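Long-range contacts in AAEL008620-PA odorant-binding protein (Aedes aegypti, PDB 5V13), which binds juvenile hormone specifically in mosquito hemolymph, holding it within a fold of the odorant-binding protein family: residues P111-G115 against N127-T131; F87-E92 against L105-A109. All coordinates share one frame; numbering follows the deposited sequence.

Overall arrangement
The two contacts follow one another along the chain, neither nested nor crossed. After the short strands 75-76 and 81-82, helix 84-94 runs out and helix 99-113 returns beside it; contact 2 (87-92 with 105-109) closes that turn across 12 intervening residues. Almost at once the same helix 99-113 ends, and contact 1 (111-115 with 127-131) closes a second loop, of 11 residues, by packing its last turn and the exit from it against helix 122-135. Helix 99-113 thus links helix 84-94 before it to helix 122-135 after it. The centres of the two contacts lie about 13 Å apart, and Phe87 of contact 2 packs on both Leu113 and Tyr129 of contact 1.

Contact 1: P111-G115 against N127-T131. With JH3 (methyl (2E,6E)-9-[(2R)-3,3-dimethyloxiran-2-yl]-3,7-dimethylnona-2,6-dienoate), chain E.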
loop_
_atom_site.group_PDB
_atom_site.type_symbol
_atom_site.label_atom_id
_atom_site.label_comp_id
_atom_site.label_asym_id
_atom_site.label_seq_id
_atom_site.Cartn_x
_atom_site.Cartn_y
_atom_site.Cartn_z
ATOM N N PRO B 111 -22.420 12.816 -27.751
ATOM C CA PRO B 111 -23.082 12.485 -29.024
ATOM C C PRO B 111 -23.190 10.992 -29.289
ATOM O O PRO B 111 -24.229 10.542 -29.792
ATOM C CB PRO B 111 -22.230 13.208 -30.084
ATOM C CG PRO B 111 -20.994 13.633 -29.414
ATOM C CD PRO B 111 -21.296 13.756 -27.947
ATOM N N MET B 112 -22.172 10.200 -28.935
ATOM C CA MET B 112 -22.227 8.766 -29.223
ATOM C C MET B 112 -23.080 7.980 -28.228
ATOM O O MET B 112 -23.611 6.923 -28.583
ATOM C CB MET B 112 -20.817 8.186 -29.254
ATOM C CG MET B 112 -20.032 8.590 -30.489
ATOM S SD MET B 112 -18.365 7.929 -30.457
ATOM C CE MET B 112 -17.764 8.516 -32.040
ATOM N N LEU B 113 -23.233 8.449 -26.993
ATOM C CA LEU B 113 -23.984 7.692 -25.991
ATOM C C LEU B 113 -25.376 8.246 -25.709
ATOM O O LEU B 113 -26.131 7.613 -24.963
ATOM C CB LEU B 113 -23.190 7.615 -24.689
ATOM C CG LEU B 113 -21.940 6.756 -24.791
ATOM C CD1 LEU B 113 -21.075 6.950 -23.563
ATOM C CD2 LEU B 113 -22.309 5.247 -25.002
ATOM N N ALA B 114 -25.736 9.387 -26.290
ATOM C CA ALA B 114 -27.001 10.034 -25.970
ATOM C C ALA B 114 -28.183 9.244 -26.511
ATOM O O ALA B 114 -28.088 8.548 -27.527
ATOM C CB ALA B 114 -27.050 11.448 -26.547
ATOM N N GLY B 115 -29.315 9.378 -25.824
ATOM C CA GLY B 115 -30.559 8.805 -26.296
ATOM C C GLY B 115 -31.172 7.834 -25.313
ATOM O O GLY B 115 -30.476 6.985 -24.752
ATOM N N ASN B 127 -25.784 -2.564 -28.218
ATOM C CA ASN B 127 -25.745 -1.851 -29.493
ATOM C C ASN B 127 -25.562 -0.349 -29.307
ATOM O O ASN B 127 -24.886 0.305 -30.113
ATOM C CB ASN B 127 -27.012 -2.142 -30.282
ATOM C CG ASN B 127 -26.993 -3.523 -30.857
ATOM O OD1 ASN B 127 -25.942 -4.171 -30.891
ATOM N ND2 ASN B 127 -28.141 -3.994 -31.310
ATOM N N LYS B 128 -26.154 0.217 -28.254
ATOM C CA LYS B 128 -26.001 1.649 -28.019
ATOM C C LYS B 128 -24.565 1.990 -27.630
ATOM O O LYS B 128 -24.045 3.040 -28.022
ATOM C CB LYS B 128 -27.004 2.100 -26.948
ATOM C CG LYS B 128 -26.864 3.560 -26.489
ATOM C CD LYS B 128 -26.858 4.532 -27.683
ATOM C CE LYS B 128 -28.186 5.246 -27.854
ATOM N NZ LYS B 128 -28.138 6.254 -28.960
ATOM N N TYR B 129 -23.894 1.092 -26.916
ATOM C CA TYR B 129 -22.513 1.310 -26.489
ATOM C C TYR B 129 -21.503 1.147 -27.628
ATOM O O TYR B 129 -20.367 1.630 -27.513
ATOM C CB TYR B 129 -22.215 0.318 -25.368
ATOM C CG TYR B 129 -20.951 0.520 -24.554
ATOM C CD1 TYR B 129 -20.647 1.749 -23.976
ATOM C CD2 TYR B 129 -20.112 -0.552 -24.293
ATOM C CE1 TYR B 129 -19.494 1.910 -23.191
ATOM C CE2 TYR B 129 -18.977 -0.403 -23.531
ATOM C CZ TYR B 129 -18.673 0.825 -22.982
ATOM O OH TYR B 129 -17.548 0.955 -22.203
ATOM N N ALA B 130 -21.885 0.475 -28.718
ATOM C CA ALA B 130 -20.900 -0.128 -29.620
ATOM C C ALA B 130 -19.978 0.909 -30.258
ATOM O O ALA B 130 -18.754 0.726 -30.275
ATOM C CB ALA B 130 -21.616 -0.952 -30.693
ATOM N N THR B 131 -20.539 2.007 -30.790
ATOM C CA THR B 131 -19.716 2.980 -31.517
ATOM C C THR B 131 -18.699 3.645 -30.590
ATOM O O THR B 131 -17.509 3.752 -30.917
ATOM C CB THR B 131 -20.597 4.043 -32.185
ATOM O OG1 THR B 131 -21.416 3.440 -33.199
ATOM C CG2 THR B 131 -19.739 5.116 -32.841
HETATM C C1 JH3 E . -11.641 -9.329 -15.724
HETATM O O2 JH3 E . -10.482 -8.954 -15.731
HETATM O O1 JH3 E . -12.024 -10.319 -14.751
HETATM C CM JH3 E . -11.054 -10.751 -13.795
HETATM C C2 JH3 E . -12.688 -8.821 -16.630
HETATM C C3 JH3 E . -12.548 -7.926 -17.611
HETATM C "C3'" JH3 E . -11.244 -7.270 -17.973
HETATM C C4 JH3 E . -13.799 -7.563 -18.374
HETATM C C5 JH3 E . -13.833 -6.053 -18.588
HETATM C C6 JH3 E . -15.245 -5.626 -18.925
HETATM C C7 JH3 E . -15.676 -5.454 -20.182
HETATM C "C7'" JH3 E . -14.769 -5.722 -21.354
HETATM C C8 JH3 E . -17.116 -5.013 -20.396
HETATM C C9 JH3 E . -17.208 -3.634 -21.072
HETATM C CA JH3 E . -16.348 -2.581 -20.378
HETATM O O3 JH3 E . -16.553 -1.246 -20.892
HETATM C CB JH3 E . -17.118 -1.511 -19.607
HETATM C "CB'" JH3 E . -16.352 -0.996 -18.383
HETATM C CC JH3 E . -18.639 -1.512 -19.609
HETATM O O HOH W 1 -21.977 4.496 -28.920
#
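Lys128 NZ donates a hydrogen bond of 2.7 Å to Ala114 O, meeting it at a C=O...N angle of 156° and tilted 21° from the carbonyl plane. CG of Lys128 lies anti to the backbone N (chi1 174°), and two further bends lay the chain across the gap, past the carbonyl of Met112, before the ammonium arrives. A water lies between the backbones as well, 2.9 Å from Met112 O and 2.7 Å from Lys128 O. The acceptor of the lysine bond belongs to the first residue beyond helix 99-113, so Lys128, borne by helix 122-135, ties down the exit from helix 99-113 in this odorant-binding protein fold; Gly115 follows with backbone angles suited to glycine. On the apolar side, Met112 SD touches Thr131 CG2 at 3.9 Å, the two side chains crossing at about a right angle. Leu113 lies alongside Tyr129, pointing the same way, and brings CD2 to the ring edge at CD1, 4.0 Å away. The phenol also meets the rings of Phe82 and Tyr133. At its far end Tyr129 OH donates a 2.7 Å hydrogen bond to O3, the epoxide oxygen of the juvenile hormone; O3 itself sits at the ring edge, near its plane.

Contact 2: F87-E92 against L105-A109; sequences FVLQAE and LKNNA
The flat carboxylate of Glu92 meets the end of Lys106 through one oxygen, OE1, while the other flat group, the ring of Phe87, leads away from 105-109 and makes an edge-to-face contact with Phe132. The Phe87 side chain comes within about 6 Å of the bound hormone. The Glu92 pairing is loose: OE1 is 3.7 Å from Lys106 NZ, a long salt bridge, yet 3.3 Å from Lys106 CE, so the methylene lies closer than the charge. Both chains are extended beyond CG and cross at about a right angle, which also brings Glu92 CG beside Lys106 CE.

Beneath this polar border two branched side chains pack against the facing helix. Val88 has CG1 anti to its own N (chi1 167°), which directs that methyl to Lys106 CG and leaves CG2 to meet Ala109 CB at 3.9 Å. From the other helix, Leu105 reaches back with CD2, which lies 4.3 Å from Val88 CG2, 3.9 Å from Ala91 CB and 4.0 Å from Phe87 O. That carbonyl is already engaged by the helical bond from Ala91 N, so a methyl can rest against it without costing it a partner. The small Ala91 and Ala109 each present a CB where the opposite branched residue packs. With axes 9.8 Å apart at closest approach and directions differing by 172°, the segments form an antiparallel helical hairpin.

Helix 84-94 also has an outer side, where Leu89 packs on Lys274 of a second subunit. Around the hairpin, Phe132 of helix 122-135 packs on Leu105 and Ala109 as well as on the Phe87 ring, while Met143 of helix 137-143 touches Phe87, Ala91 and Leu105.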
loop_
_atom_site.group_PDB
_atom_site.type_symbol
_atom_site.label_atom_id
_atom_site.label_comp_id
_atom_site.label_asym_id
_atom_site.label_seq_id
_atom_site.Cartn_x
_atom_site.Cartn_y
_atom_site.Cartn_z
ATOM N N PHE B 87 -18.499 8.557 -17.872
ATOM C CA PHE B 87 -17.305 8.175 -18.625
ATOM C C PHE B 87 -16.293 9.320 -18.673
ATOM O O PHE B 87 -15.089 9.088 -18.562
ATOM C CB PHE B 87 -17.683 7.744 -20.045
ATOM C CG PHE B 87 -18.430 6.438 -20.103
ATOM C CD1 PHE B 87 -19.820 6.406 -20.017
ATOM C CD2 PHE B 87 -17.743 5.240 -20.246
ATOM C CE1 PHE B 87 -20.507 5.183 -20.081
ATOM C CE2 PHE B 87 -18.419 4.022 -20.309
ATOM C CZ PHE B 87 -19.803 3.993 -20.225
ATOM N N VAL B 88 -16.769 10.560 -18.832
ATOM C CA VAL B 88 -15.875 11.718 -18.837
ATOM C C VAL B 88 -15.183 11.859 -17.491
ATOM O O VAL B 88 -13.968 12.098 -17.411
ATOM C CB VAL B 88 -16.646 12.999 -19.204
ATOM C CG1 VAL B 88 -15.794 14.252 -18.893
ATOM C CG2 VAL B 88 -17.020 12.984 -20.669
ATOM N N LEU B 89 -15.950 11.725 -16.405
ATOM C CA LEU B 89 -15.362 11.871 -15.081
ATOM C C LEU B 89 -14.352 10.763 -14.813
ATOM O O LEU B 89 -13.304 11.003 -14.198
ATOM C CB LEU B 89 -16.467 11.904 -14.018
ATOM C CG LEU B 89 -16.083 12.470 -12.646
ATOM C CD1 LEU B 89 -15.837 14.000 -12.686
ATOM C CD2 LEU B 89 -17.122 12.089 -11.589
ATOM N N GLN B 90 -14.630 9.547 -15.301
ATOM C CA GLN B 90 -13.670 8.456 -15.163
ATOM C C GLN B 90 -12.382 8.751 -15.919
ATOM O O GLN B 90 -11.283 8.495 -15.410
ATOM C CB GLN B 90 -14.271 7.142 -15.669
ATOM C CG GLN B 90 -13.440 5.893 -15.340
ATOM C CD GLN B 90 -13.645 5.428 -13.899
ATOM O OE1 GLN B 90 -14.662 5.728 -13.280
ATOM N NE2 GLN B 90 -12.666 4.699 -13.356
ATOM N N ALA B 91 -12.496 9.271 -17.142
ATOM C CA ALA B 91 -11.301 9.568 -17.924
ATOM C C ALA B 91 -10.485 10.684 -17.285
ATOM O O ALA B 91 -9.251 10.622 -17.259
ATOM C CB ALA B 91 -11.684 9.942 -19.352
ATOM N N GLU B 92 -11.154 11.705 -16.755
ATOM C CA GLU B 92 -10.426 12.799 -16.114
ATOM C C GLU B 92 -9.632 12.324 -14.902
ATOM O O GLU B 92 -8.550 12.853 -14.618
ATOM C CB GLU B 92 -11.402 13.906 -15.724
ATOM C CG GLU B 92 -11.985 14.636 -16.926
ATOM C CD GLU B 92 -13.055 15.667 -16.561
ATOM O OE1 GLU B 92 -13.386 16.516 -17.423
ATOM O OE2 GLU B 92 -13.584 15.616 -15.430
ATOM N N LEU B 105 -12.360 11.684 -26.267
ATOM C CA LEU B 105 -13.411 11.050 -25.477
ATOM C C LEU B 105 -14.383 12.090 -24.925
ATOM O O LEU B 105 -15.604 11.921 -25.022
ATOM C CB LEU B 105 -12.792 10.209 -24.359
ATOM C CG LEU B 105 -13.759 9.334 -23.540
ATOM C CD1 LEU B 105 -13.112 8.020 -23.107
ATOM C CD2 LEU B 105 -14.276 10.087 -22.326
ATOM N N LYS B 106 -13.861 13.198 -24.393
ATOM C CA LYS B 106 -14.738 14.267 -23.916
ATOM C C LYS B 106 -15.681 14.769 -25.008
ATOM O O LYS B 106 -16.866 15.010 -24.747
ATOM C CB LYS B 106 -13.905 15.424 -23.380
ATOM C CG LYS B 106 -13.305 15.175 -22.016
ATOM C CD LYS B 106 -12.609 16.428 -21.532
ATOM C CE LYS B 106 -11.839 16.180 -20.262
ATOM N NZ LYS B 106 -10.872 17.300 -20.039
ATOM N N ASN B 107 -15.179 14.946 -26.234
ATOM C CA ASN B 107 -16.031 15.458 -27.307
ATOM C C ASN B 107 -17.052 14.423 -27.778
ATOM O O ASN B 107 -18.152 14.792 -28.214
ATOM C CB ASN B 107 -15.181 15.912 -28.497
ATOM C CG ASN B 107 -14.242 17.055 -28.148
ATOM O OD1 ASN B 107 -14.395 17.707 -27.119
ATOM N ND2 ASN B 107 -13.267 17.298 -29.008
ATOM N N ASN B 108 -16.713 13.138 -27.713
ATOM C CA ASN B 108 -17.542 12.098 -28.320
ATOM C C ASN B 108 -18.557 11.471 -27.370
ATOM O O ASN B 108 -19.541 10.882 -27.845
ATOM C CB ASN B 108 -16.659 10.982 -28.880
ATOM C CG ASN B 108 -16.008 11.347 -30.200
ATOM O OD1 ASN B 108 -16.569 12.086 -31.011
ATOM N ND2 ASN B 108 -14.825 10.803 -30.432
ATOM N N ALA B 109 -18.339 11.567 -26.054
ATOM C CA ALA B 109 -19.148 10.808 -25.102
ATOM C C ALA B 109 -20.632 11.130 -25.236
ATOM O O ALA B 109 -21.460 10.225 -25.409
ATOM C CB ALA B 109 -18.665 11.072 -23.673
#